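Local structure of EH1AB1 (Metagenome, 6I8F) at residues L38-H43 and H228-F232; G103-I107 and W231-Y236; H300-S304 and A315-A319. The protein hydrolyses ester bonds as an enzyme of the alpha/beta-hydrolase fold. All blocks are in the same frame, centred on the assembly; numbering follows the deposited sequence.

Contact 1. Residues L38-H43 and H228-F232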
# COMPACT_ATOMS: atom_id res chain seq x y z
N LEU A 38 33.29 -13.00 0.34
CA LEU A 38 32.37 -14.02 -0.16
C LEU A 38 32.80 -14.49 -1.56
O LEU A 38 32.55 -15.63 -1.92
CB LEU A 38 30.95 -13.44 -0.18
CG LEU A 38 29.85 -14.38 -0.69
CD1 LEU A 38 29.78 -15.65 0.15
CD2 LEU A 38 28.51 -13.67 -0.71
N ASP A 39 33.42 -13.58 -2.32
CA ASP A 39 33.89 -13.81 -3.70
C ASP A 39 35.00 -14.86 -3.75
O ASP A 39 35.17 -15.52 -4.78
CB ASP A 39 34.39 -12.50 -4.32
CG ASP A 39 35.56 -11.86 -3.59
OD1 ASP A 39 35.57 -11.92 -2.34
OD2 ASP A 39 36.45 -11.32 -4.28
N THR A 40 35.76 -15.02 -2.67
CA THR A 40 36.95 -15.87 -2.66
C THR A 40 36.58 -17.32 -2.30
O THR A 40 37.40 -18.22 -2.44
CB THR A 40 37.99 -15.35 -1.66
OG1 THR A 40 37.50 -15.57 -0.34
CG2 THR A 40 38.31 -13.88 -1.84
N LEU A 41 35.36 -17.53 -1.81
CA LEU A 41 34.96 -18.83 -1.30
C LEU A 41 34.26 -19.64 -2.38
O LEU A 41 33.59 -19.08 -3.25
CB LEU A 41 34.04 -18.63 -0.09
CG LEU A 41 34.64 -17.83 1.07
CD1 LEU A 41 33.63 -17.69 2.20
CD2 LEU A 41 35.93 -18.47 1.57
N PRO A 42 34.40 -20.99 -2.35
CA PRO A 42 33.52 -21.87 -3.11
C PRO A 42 32.05 -21.59 -2.75
O PRO A 42 31.78 -21.13 -1.62
CB PRO A 42 33.91 -23.29 -2.66
CG PRO A 42 35.29 -23.15 -2.05
CD PRO A 42 35.38 -21.73 -1.54
N HIS A 43 31.12 -21.85 -3.68
CA HIS A 43 29.73 -21.45 -3.49
C HIS A 43 29.10 -22.21 -2.31
O HIS A 43 28.38 -21.61 -1.54
CB HIS A 43 28.93 -21.56 -4.80
CG HIS A 43 29.29 -20.50 -5.78
ND1 HIS A 43 30.34 -20.64 -6.66
CD2 HIS A 43 28.78 -19.26 -6.00
CE1 HIS A 43 30.46 -19.55 -7.40
NE2 HIS A 43 29.50 -18.69 -7.02
N HIS A 228 31.32 -7.96 -7.26
CA HIS A 228 31.09 -9.30 -6.78
C HIS A 228 29.60 -9.61 -6.72
O HIS A 228 29.11 -10.44 -5.95
CB HIS A 228 32.05 -9.68 -5.66
CG HIS A 228 33.10 -10.48 -6.34
ND1 HIS A 228 34.41 -10.06 -6.50
CD2 HIS A 228 32.95 -11.57 -7.12
CE1 HIS A 228 35.05 -10.94 -7.25
NE2 HIS A 228 34.17 -11.88 -7.64
N MET A 229 28.92 -9.01 -7.71
CA MET A 229 27.73 -9.53 -8.32
C MET A 229 28.07 -10.81 -9.10
O MET A 229 27.24 -11.70 -9.21
CB MET A 229 27.13 -8.49 -9.27
CG MET A 229 25.82 -8.93 -9.90
SD MET A 229 25.06 -7.66 -10.95
CE MET A 229 24.34 -6.56 -9.73
N ASP A 230 29.29 -10.89 -9.66
CA ASP A 230 29.69 -12.00 -10.54
C ASP A 230 29.60 -13.34 -9.80
O ASP A 230 29.22 -14.34 -10.39
CB ASP A 230 31.09 -11.79 -11.10
CG ASP A 230 31.14 -10.67 -12.11
OD1 ASP A 230 32.25 -10.18 -12.39
OD2 ASP A 230 30.06 -10.29 -12.61
N TRP A 231 29.93 -13.33 -8.51
CA TRP A 231 29.86 -14.52 -7.68
C TRP A 231 28.46 -15.15 -7.75
O TRP A 231 28.34 -16.38 -7.68
CB TRP A 231 30.28 -14.19 -6.24
CG TRP A 231 30.46 -15.36 -5.33
CD1 TRP A 231 31.60 -16.09 -5.13
CD2 TRP A 231 29.47 -15.93 -4.46
NE1 TRP A 231 31.39 -17.06 -4.19
CE2 TRP A 231 30.09 -16.99 -3.76
CE3 TRP A 231 28.12 -15.65 -4.19
CZ2 TRP A 231 29.41 -17.77 -2.82
CZ3 TRP A 231 27.45 -16.42 -3.26
CH2 TRP A 231 28.09 -17.46 -2.59
N PHE A 232 27.43 -14.30 -7.89
CA PHE A 232 26.04 -14.73 -8.03
C PHE A 232 25.70 -14.95 -9.51
O PHE A 232 25.19 -16.02 -9.90
CB PHE A 232 25.09 -13.69 -7.43
CG PHE A 232 25.11 -13.67 -5.92
CD1 PHE A 232 24.31 -14.55 -5.20
CD2 PHE A 232 25.94 -12.81 -5.23
CE1 PHE A 232 24.34 -14.55 -3.81
CE2 PHE A 232 25.98 -12.82 -3.85
CZ PHE A 232 25.18 -13.68 -3.14
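In what is probably the cap over the active site, as in hormone-sensitive-lipase-like esterases, Trp-231 is slotted between Leu-38 and His-43. Here the loop leading into helix 43-55 meets the start of helix 230-236. The indole has CG anti to its own backbone nitrogen (chi1 -171°), which sends the ring away from helix 230-236 into the bend of the loop. One face lies against Leu-38. CG of Leu-38 stands 3.8 Å from the centroid of the six-membered ring, almost on its normal, and its CD1 methyl is 3.7 Å from Trp-231 CZ2. The carbonyl oxygen of Leu-38 sits over the same face; it lies near NE1 but at a poor angle for a bond. The opposite face carries the ring of His-43 in a face-to-face stack. The His-43 ring and the indole five-membered ring have centroids 4.1 Å apart and planes at 25°. His-43 also donates from NE2 to the backbone O of Trp-231 at 2.7 Å. This bond lies in the carbonyl plane and fixes the rotation of the imidazole. At the indole edge, NE1 donates to Leu-41 O at 3.1 Å in a nearly straight bond, 178° at the hydrogen. That bond satisfies the one polar atom of a buried side chain. Beyond the indole, Leu-38 CD2 reaches Phe-232 CE2 at 4.1 Å. Pro-42 is the N-cap of helix 43-55, and His-43 follows as its first helical residue. His-43, Trp-231 and Phe-232 all pack on Val-106, in the loop between strand 94-100 and helix 114-124.

Contact 2. Residues G103-I107 and W231-Y236; sequences GGFVI and WFWEAY
Phe-105 has CG anti to its carbonyl carbon (chi1 -58°), and Tyr-236 has CG anti to its backbone nitrogen (chi1 178°). These torsions lay the two rings over each other as an offset stack. Their centroids are 4.3 Å apart and their planes differ by 11°. Phe-105 CD2 lies 3.4 Å from Tyr-236 CE2, towards the rim of the tyrosine face. The slide brings Tyr-236 OH over the middle of the phenylalanine ring, 3.6 Å above its plane. CB of Phe-105 adds a CH-pi contact on the tyrosine face.

Val-106 packs against the helix nearer its N-terminal end. Its CB meets Phe-232 CD1 at 3.7 Å, CG1 reaches Trp-231 CZ3 at 3.9 Å, and CG2 touches Ala-235 CB at 4.0 Å. Ile-107 CD1 comes to the edge of the Phe-232 ring at CZ.

Gly-104 passes close to Phe-232, where a CB would collide with CD1. Gly-103 O accepts from the backbone N of both Val-106 and Ile-107 and holds the turn. The glycine run followed by phenylalanine matches the HGGGF loop of hormone-sensitive-lipase-like esterases, whose glycine amides form the oxyanion hole.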
# COMPACT_ATOMS: atom_id res chain seq x y z
N GLY A 103 18.16 -14.41 -2.19
CA GLY A 103 19.54 -14.91 -2.12
C GLY A 103 20.18 -15.08 -3.50
O GLY A 103 21.07 -15.93 -3.68
N GLY A 104 19.72 -14.31 -4.48
CA GLY A 104 20.36 -14.26 -5.79
C GLY A 104 20.30 -15.57 -6.56
O GLY A 104 21.09 -15.75 -7.51
N PHE A 105 19.37 -16.47 -6.18
CA PHE A 105 19.22 -17.82 -6.74
C PHE A 105 20.44 -18.71 -6.40
O PHE A 105 20.63 -19.77 -7.01
CB PHE A 105 18.98 -17.75 -8.25
CG PHE A 105 17.78 -16.94 -8.71
CD1 PHE A 105 16.49 -17.43 -8.56
CD2 PHE A 105 17.94 -15.71 -9.33
CE1 PHE A 105 15.40 -16.70 -9.00
CE2 PHE A 105 16.84 -14.97 -9.75
CZ PHE A 105 15.57 -15.47 -9.60
N VAL A 106 21.23 -18.32 -5.39
CA VAL A 106 22.47 -19.04 -5.02
C VAL A 106 22.47 -19.40 -3.53
O VAL A 106 23.00 -20.45 -3.16
CB VAL A 106 23.74 -18.25 -5.40
CG1 VAL A 106 25.01 -18.92 -4.90
CG2 VAL A 106 23.82 -18.01 -6.90
N ILE A 107 21.91 -18.53 -2.68
CA ILE A 107 21.86 -18.75 -1.23
C ILE A 107 20.42 -18.52 -0.73
O ILE A 107 19.51 -18.28 -1.53
CB ILE A 107 22.87 -17.83 -0.51
CG1 ILE A 107 22.45 -16.36 -0.58
CG2 ILE A 107 24.27 -18.06 -1.06
CD1 ILE A 107 23.43 -15.42 0.06
N TRP A 231 29.93 -13.33 -8.51
CA TRP A 231 29.86 -14.52 -7.68
C TRP A 231 28.46 -15.15 -7.75
O TRP A 231 28.34 -16.38 -7.68
CB TRP A 231 30.28 -14.19 -6.24
CG TRP A 231 30.46 -15.36 -5.33
CD1 TRP A 231 31.60 -16.09 -5.13
CD2 TRP A 231 29.47 -15.93 -4.46
NE1 TRP A 231 31.39 -17.06 -4.19
CE2 TRP A 231 30.09 -16.99 -3.76
CE3 TRP A 231 28.12 -15.65 -4.19
CZ2 TRP A 231 29.41 -17.77 -2.82
CZ3 TRP A 231 27.45 -16.42 -3.26
CH2 TRP A 231 28.09 -17.46 -2.59
N PHE A 232 27.43 -14.30 -7.89
CA PHE A 232 26.04 -14.73 -8.03
C PHE A 232 25.70 -14.95 -9.51
O PHE A 232 25.19 -16.02 -9.90
CB PHE A 232 25.09 -13.69 -7.43
CG PHE A 232 25.11 -13.67 -5.92
CD1 PHE A 232 24.31 -14.55 -5.20
CD2 PHE A 232 25.94 -12.81 -5.23
CE1 PHE A 232 24.34 -14.55 -3.81
CE2 PHE A 232 25.98 -12.82 -3.85
CZ PHE A 232 25.18 -13.68 -3.14
N TRP A 233 25.95 -13.91 -10.31
CA TRP A 233 25.52 -13.84 -11.68
C TRP A 233 26.09 -15.01 -12.51
O TRP A 233 25.37 -15.62 -13.30
CB TRP A 233 25.89 -12.47 -12.27
CG TRP A 233 25.43 -12.30 -13.67
CD1 TRP A 233 26.17 -12.46 -14.80
CD2 TRP A 233 24.09 -12.02 -14.11
NE1 TRP A 233 25.40 -12.26 -15.91
CE2 TRP A 233 24.12 -11.98 -15.52
CE3 TRP A 233 22.87 -11.77 -13.46
CZ2 TRP A 233 22.98 -11.72 -16.28
CZ3 TRP A 233 21.75 -11.50 -14.21
CH2 TRP A 233 21.81 -11.48 -15.61
N GLU A 234 27.37 -15.33 -12.29
CA GLU A 234 28.10 -16.31 -13.11
C GLU A 234 27.75 -17.73 -12.67
O GLU A 234 27.92 -18.68 -13.44
CB GLU A 234 29.60 -16.04 -13.03
CG GLU A 234 29.97 -14.72 -13.69
CD GLU A 234 31.45 -14.45 -13.90
OE1 GLU A 234 32.28 -15.09 -13.22
OE2 GLU A 234 31.76 -13.60 -14.74
N ALA A 235 27.26 -17.88 -11.44
CA ALA A 235 26.81 -19.16 -10.96
C ALA A 235 25.48 -19.51 -11.63
O ALA A 235 25.21 -20.67 -11.96
CB ALA A 235 26.70 -19.11 -9.45
N TYR A 236 24.65 -18.48 -11.85
CA TYR A 236 23.23 -18.64 -12.20
C TYR A 236 23.01 -18.68 -13.72
O TYR A 236 22.24 -19.50 -14.22
CB TYR A 236 22.45 -17.49 -11.55
CG TYR A 236 20.97 -17.46 -11.84
CD1 TYR A 236 20.17 -18.57 -11.63
CD2 TYR A 236 20.36 -16.30 -12.31
CE1 TYR A 236 18.81 -18.54 -11.88
CE2 TYR A 236 19.00 -16.24 -12.56
CZ TYR A 236 18.22 -17.36 -12.34
OH TYR A 236 16.88 -17.31 -12.58

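Contact 3. Residues H300-S304 and A315-A319; sequences HGFFS and ANDEA
One hydrogen bond joins Phe-303 to Asn-316. ND2 of Asn-316 donates to the backbone O of Phe-303 at 2.9 Å, with 158° at the hydrogen. The bond lies in the carbonyl plane and uses a lone pair of the oxygen. It ties the loop directly to helix 310-327.

The same nitrogen makes a polar-aromatic contact. It stands over the centre of the Phe-303 ring, 3.3 Å above the plane. The amide and ring planes are 83° apart, so the amide meets the ring end-on. The ring gets there because its CG is anti to the backbone nitrogen (chi1 -165°).

The apolar contacts centre on Ala-315. Its CB lies 3.5 Å from Phe-302 CE2 and 3.8 Å from Phe-303 CD2, and so touches both rings. One helical turn later, Ala-319 CB meets the edge of the Phe-303 ring at CZ, 4.0 Å away. Ala-315 O is also at this edge, 3.6 Å from CE2. A serine in place of Phe-303 would probably open a gap beside Ala-315 and Ala-319 and leave the Asn-316 amide without the ring beneath it.

Around the contact, Phe-303 packs on Ile-202 and Phe-302 on Leu-265, both in the central sheet. On another side of helix 310-327, Glu-318 OE2 is hydrogen-bonded to Thr-291 OG1 of the second subunit. The loop begins at His-300, which is hydrogen-bonded to Ser-175 and Asp-270. This geometry is consistent with the Ser-His-Asp triad of alpha/beta hydrolases, in which the histidine sits on a loop leading to the last helix.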
# COMPACT_ATOMS: atom_id res chain seq x y z
N HIS A 300 18.61 -2.72 0.47
CA HIS A 300 18.25 -4.02 -0.01
C HIS A 300 18.53 -5.06 1.08
O HIS A 300 19.59 -5.05 1.70
CB HIS A 300 19.03 -4.32 -1.30
CG HIS A 300 18.46 -5.45 -2.07
ND1 HIS A 300 17.36 -5.29 -2.91
CD2 HIS A 300 18.80 -6.76 -2.11
CE1 HIS A 300 17.07 -6.46 -3.45
NE2 HIS A 300 17.94 -7.38 -2.97
N GLY A 301 17.56 -5.95 1.31
CA GLY A 301 17.65 -7.01 2.32
C GLY A 301 16.89 -6.71 3.59
O GLY A 301 16.70 -7.60 4.40
N PHE A 302 16.45 -5.45 3.79
CA PHE A 302 15.94 -5.01 5.09
C PHE A 302 14.69 -5.80 5.53
O PHE A 302 14.40 -5.86 6.71
CB PHE A 302 15.66 -3.50 5.09
CG PHE A 302 14.36 -3.04 4.48
CD1 PHE A 302 14.20 -2.92 3.11
CD2 PHE A 302 13.30 -2.65 5.30
CE1 PHE A 302 13.00 -2.47 2.57
CE2 PHE A 302 12.11 -2.21 4.76
CZ PHE A 302 11.96 -2.10 3.39
N PHE A 303 13.96 -6.38 4.57
CA PHE A 303 12.68 -7.09 4.80
C PHE A 303 12.92 -8.31 5.70
O PHE A 303 12.03 -8.74 6.42
CB PHE A 303 12.05 -7.51 3.47
CG PHE A 303 10.59 -7.93 3.50
CD1 PHE A 303 10.24 -9.26 3.36
CD2 PHE A 303 9.58 -6.99 3.59
CE1 PHE A 303 8.91 -9.66 3.35
CE2 PHE A 303 8.24 -7.38 3.56
CZ PHE A 303 7.91 -8.71 3.44
N SER A 304 14.13 -8.89 5.62
CA SER A 304 14.44 -10.05 6.42
C SER A 304 15.62 -9.81 7.38
O SER A 304 15.92 -10.70 8.14
CB SER A 304 14.68 -11.25 5.54
OG SER A 304 15.78 -11.03 4.69
N ALA A 315 7.82 -3.06 7.26
CA ALA A 315 7.61 -3.51 5.88
C ALA A 315 6.89 -4.86 5.84
O ALA A 315 5.98 -5.05 5.01
CB ALA A 315 8.90 -3.58 5.12
N ASN A 316 7.33 -5.79 6.70
CA ASN A 316 6.65 -7.08 6.92
C ASN A 316 5.16 -6.83 7.16
O ASN A 316 4.29 -7.37 6.46
CB ASN A 316 7.22 -7.87 8.12
CG ASN A 316 8.62 -8.43 7.94
OD1 ASN A 316 9.21 -8.90 8.92
ND2 ASN A 316 9.17 -8.39 6.73
N ASP A 317 4.87 -5.99 8.17
CA ASP A 317 3.49 -5.73 8.60
C ASP A 317 2.68 -5.08 7.47
O ASP A 317 1.50 -5.40 7.29
CB ASP A 317 3.49 -4.90 9.89
CG ASP A 317 4.11 -5.63 11.07
OD1 ASP A 317 4.41 -6.85 10.91
OD2 ASP A 317 4.32 -5.00 12.12
N GLU A 318 3.29 -4.15 6.72
CA GLU A 318 2.58 -3.49 5.61
C GLU A 318 2.25 -4.49 4.49
O GLU A 318 1.14 -4.51 3.97
CB GLU A 318 3.37 -2.31 5.05
CG GLU A 318 2.64 -1.63 3.92
CD GLU A 318 3.20 -0.31 3.43
OE1 GLU A 318 4.28 0.12 3.90
OE2 GLU A 318 2.55 0.26 2.54
N ALA A 319 3.23 -5.30 4.08
CA ALA A 319 3.01 -6.30 3.03
C ALA A 319 1.88 -7.26 3.44
O ALA A 319 0.94 -7.50 2.68
CB ALA A 319 4.30 -7.04 2.77

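How the contacts relate
From the N terminus, the chain leaves helix 18-32 and enters contact 1 at 38-43. It then runs through strand 94-100 to 103-107, where contact 2 opens. Both loops close on helix 230-236, so the loop closed by contact 2 lies largely within that of contact 1. The two share Trp-231 and Phe-232 and touch directly, with His-43 CD2 3.9 Å from Val-106 CG1. Together they tie the N-terminal region and the glycine-rich loop to one short helix. Contact 3 comes later in series and ties the loop after strand 298-299 to helix 310-327, which packs on strands 198-202 and 262-267. Its centre is about 21 Å from that of contact 2.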